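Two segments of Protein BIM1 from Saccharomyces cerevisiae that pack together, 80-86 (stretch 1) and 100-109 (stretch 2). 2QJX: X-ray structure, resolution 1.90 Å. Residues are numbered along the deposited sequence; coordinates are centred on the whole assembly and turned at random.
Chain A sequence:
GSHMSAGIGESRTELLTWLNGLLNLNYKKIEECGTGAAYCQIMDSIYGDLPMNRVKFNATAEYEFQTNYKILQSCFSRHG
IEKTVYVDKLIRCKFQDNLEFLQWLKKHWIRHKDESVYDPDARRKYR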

# COMPACT_ATOMS: atom_id res chain seq x y z
N GLY A 80 15.70 2.44 4.53
CA GLY A 80 16.53 1.27 4.77
C GLY A 80 15.78 -0.01 5.05
O GLY A 80 16.26 -0.88 5.78
N ILE A 81 14.58 -0.14 4.48
CA ILE A 81 13.77 -1.34 4.66
C ILE A 81 14.35 -2.41 3.74
O ILE A 81 14.40 -2.23 2.52
CB ILE A 81 12.29 -1.08 4.30
CG1 ILE A 81 11.78 0.16 5.05
CG2 ILE A 81 11.44 -2.29 4.65
CD1 ILE A 81 12.00 0.11 6.55
N GLU A 82 14.80 -3.52 4.31
CA GLU A 82 15.42 -4.60 3.53
C GLU A 82 14.45 -5.55 2.83
O GLU A 82 14.84 -6.23 1.87
CB GLU A 82 16.39 -5.38 4.43
CG GLU A 82 17.59 -4.55 4.88
CD GLU A 82 18.38 -5.19 6.00
OE1 GLU A 82 18.80 -6.36 5.84
OE2 GLU A 82 18.58 -4.53 7.04
N LYS A 83 13.20 -5.59 3.28
CA LYS A 83 12.18 -6.46 2.69
C LYS A 83 12.15 -6.34 1.17
O LYS A 83 12.24 -5.24 0.64
CB LYS A 83 10.80 -6.08 3.24
CG LYS A 83 9.63 -6.77 2.52
CD LYS A 83 9.46 -8.21 2.99
CE LYS A 83 8.33 -8.92 2.24
NZ LYS A 83 8.72 -9.27 0.84
N THR A 84 12.00 -7.48 0.49
CA THR A 84 11.96 -7.49 -0.97
C THR A 84 10.60 -7.06 -1.52
O THR A 84 9.56 -7.25 -0.88
CB THR A 84 12.26 -8.90 -1.54
OG1 THR A 84 11.30 -9.84 -1.03
CG2 THR A 84 13.66 -9.35 -1.17
N VAL A 85 10.62 -6.47 -2.71
CA VAL A 85 9.41 -6.01 -3.38
C VAL A 85 9.51 -6.40 -4.85
O VAL A 85 10.17 -5.73 -5.63
CB VAL A 85 9.25 -4.48 -3.29
CG1 VAL A 85 7.90 -4.06 -3.85
CG2 VAL A 85 9.40 -4.01 -1.85
N TYR A 86 8.85 -7.49 -5.22
CA TYR A 86 8.88 -7.97 -6.60
C TYR A 86 7.73 -7.36 -7.39
O TYR A 86 6.68 -7.97 -7.54
CB TYR A 86 8.79 -9.49 -6.63
CG TYR A 86 9.72 -10.18 -5.66
CD1 TYR A 86 11.11 -9.98 -5.72
CD2 TYR A 86 9.23 -11.04 -4.69
CE1 TYR A 86 11.97 -10.63 -4.83
CE2 TYR A 86 10.08 -11.70 -3.80
CZ TYR A 86 11.44 -11.49 -3.88
OH TYR A 86 12.28 -12.16 -3.00
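Stretch 2 100-109: EFLQWLKKHW

Stretch 2 is a helix throughout, and it lies against an irregular loop that runs the other way along it: Val85 is nearest Phe101 (CA to CA 8.0 Å), Lys83 nearest Trp104 (CA to CA 9.0 Å), and Ile81 reaches His108. The contacting residues of the helix, Phe101, Trp104 and His108, are spaced three and four apart, so they fall on one side of it.

Lys83 covers the most surface. Its long methylene chain lies over one face of the Trp104 indole, with CB of Lys83 3.4 Å from CZ2 of Trp104 and CD of Lys83 3.4 Å above the centroid of the five-membered ring, almost on the ring normal, a CH-pi contact. A lysine suits this place because its apolar stem can cover a flat aromatic while its charged end remains free for polar partners: NZ of Lys83 donates to O of Thr84 at 2.8 Å.

The indole of Trp104 is broad enough to meet Ile81 as well, whose CG2 is 3.9 Å from CH2 of Trp104, while CD1 of Ile81 lies 4.0 Å from CE1 of His108. Phe101, its apolar ring suited to a buried site, brings CE1 to 4.0 Å from CG2 of Val85 and to 3.8 Å from O of Thr84, which approaches the ring edge. No hydrogen bond joins the stretches; the contacts are mainly side-chain packing.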

# COMPACT_ATOMS: atom_id res chain seq x y z
N GLU A 100 0.49 -12.25 0.06
CA GLU A 100 1.72 -12.36 0.84
C GLU A 100 2.34 -11.01 1.17
O GLU A 100 2.82 -10.80 2.29
CB GLU A 100 2.74 -13.21 0.09
CG GLU A 100 2.39 -14.69 0.03
CD GLU A 100 3.38 -15.51 -0.78
OE1 GLU A 100 4.60 -15.27 -0.64
OE2 GLU A 100 2.94 -16.40 -1.54
N PHE A 101 2.33 -10.08 0.22
CA PHE A 101 2.91 -8.77 0.47
C PHE A 101 2.07 -8.00 1.49
O PHE A 101 2.61 -7.34 2.38
CB PHE A 101 3.02 -7.98 -0.84
CG PHE A 101 3.92 -6.78 -0.75
CD1 PHE A 101 5.28 -6.93 -0.50
CD2 PHE A 101 3.41 -5.49 -0.89
CE1 PHE A 101 6.12 -5.83 -0.39
CE2 PHE A 101 4.24 -4.38 -0.78
CZ PHE A 101 5.60 -4.55 -0.53
N LEU A 102 0.75 -8.09 1.37
CA LEU A 102 -0.13 -7.40 2.30
C LEU A 102 0.03 -7.98 3.71
O LEU A 102 -0.03 -7.25 4.70
CB LEU A 102 -1.59 -7.51 1.86
CG LEU A 102 -2.61 -6.76 2.71
CD1 LEU A 102 -2.28 -5.26 2.72
CD2 LEU A 102 -4.01 -6.99 2.16
N GLN A 103 0.23 -9.29 3.80
CA GLN A 103 0.42 -9.92 5.10
C GLN A 103 1.66 -9.33 5.76
O GLN A 103 1.63 -8.98 6.93
CB GLN A 103 0.58 -11.44 4.97
CG GLN A 103 -0.64 -12.15 4.42
CD GLN A 103 -0.44 -13.65 4.27
OE1 GLN A 103 0.60 -14.09 3.79
NE2 GLN A 103 -1.43 -14.42 4.67
N TRP A 104 2.75 -9.21 5.00
CA TRP A 104 3.97 -8.64 5.56
C TRP A 104 3.77 -7.17 5.93
O TRP A 104 4.25 -6.72 6.98
CB TRP A 104 5.14 -8.74 4.58
CG TRP A 104 6.38 -8.09 5.12
CD1 TRP A 104 7.32 -8.65 5.94
CD2 TRP A 104 6.79 -6.73 4.93
NE1 TRP A 104 8.28 -7.73 6.27
CE2 TRP A 104 7.98 -6.53 5.66
CE3 TRP A 104 6.26 -5.65 4.20
CZ2 TRP A 104 8.65 -5.30 5.70
CZ3 TRP A 104 6.93 -4.42 4.24
CH2 TRP A 104 8.11 -4.26 4.99
N LEU A 105 3.09 -6.42 5.07
CA LEU A 105 2.87 -5.01 5.35
C LEU A 105 2.11 -4.82 6.66
O LEU A 105 2.45 -3.94 7.46
CB LEU A 105 2.10 -4.35 4.21
CG LEU A 105 2.96 -4.00 2.99
CD1 LEU A 105 2.07 -3.57 1.83
CD2 LEU A 105 3.92 -2.89 3.35
N LYS A 106 1.09 -5.63 6.88
CA LYS A 106 0.33 -5.51 8.12
C LYS A 106 1.24 -5.71 9.32
O LYS A 106 1.11 -5.01 10.33
CB LYS A 106 -0.81 -6.53 8.17
CG LYS A 106 -1.64 -6.38 9.44
CD LYS A 106 -2.80 -7.34 9.51
CE LYS A 106 -3.63 -7.05 10.76
NZ LYS A 106 -4.77 -7.99 10.90
N LYS A 107 2.17 -6.65 9.21
CA LYS A 107 3.10 -6.93 10.31
C LYS A 107 4.03 -5.74 10.52
O LYS A 107 4.33 -5.38 11.66
CB LYS A 107 3.92 -8.19 10.01
CG LYS A 107 3.14 -9.49 10.18
CD LYS A 107 1.75 -9.37 9.58
CE LYS A 107 1.07 -10.72 9.34
NZ LYS A 107 -0.20 -10.51 8.60
N HIS A 108 4.47 -5.15 9.42
CA HIS A 108 5.35 -3.99 9.48
C HIS A 108 4.61 -2.84 10.17
O HIS A 108 5.18 -2.13 11.01
CB HIS A 108 5.77 -3.57 8.08
CG HIS A 108 6.92 -2.61 8.05
ND1 HIS A 108 8.19 -2.96 8.45
CD2 HIS A 108 6.99 -1.31 7.69
CE1 HIS A 108 9.00 -1.92 8.33
NE2 HIS A 108 8.29 -0.90 7.87
N TRP A 109 3.35 -2.65 9.80
CA TRP A 109 2.50 -1.60 10.37
C TRP A 109 2.33 -1.83 11.88
O TRP A 109 2.50 -0.91 12.68
CB TRP A 109 1.13 -1.62 9.69
CG TRP A 109 0.19 -0.56 10.18
CD1 TRP A 109 0.14 0.74 9.78
CD2 TRP A 109 -0.84 -0.71 11.17
NE1 TRP A 109 -0.85 1.41 10.46
CE2 TRP A 109 -1.47 0.54 11.32
CE3 TRP A 109 -1.28 -1.79 11.94
CZ2 TRP A 109 -2.52 0.75 12.21
CZ3 TRP A 109 -2.34 -1.59 12.83
CH2 TRP A 109 -2.95 -0.32 12.96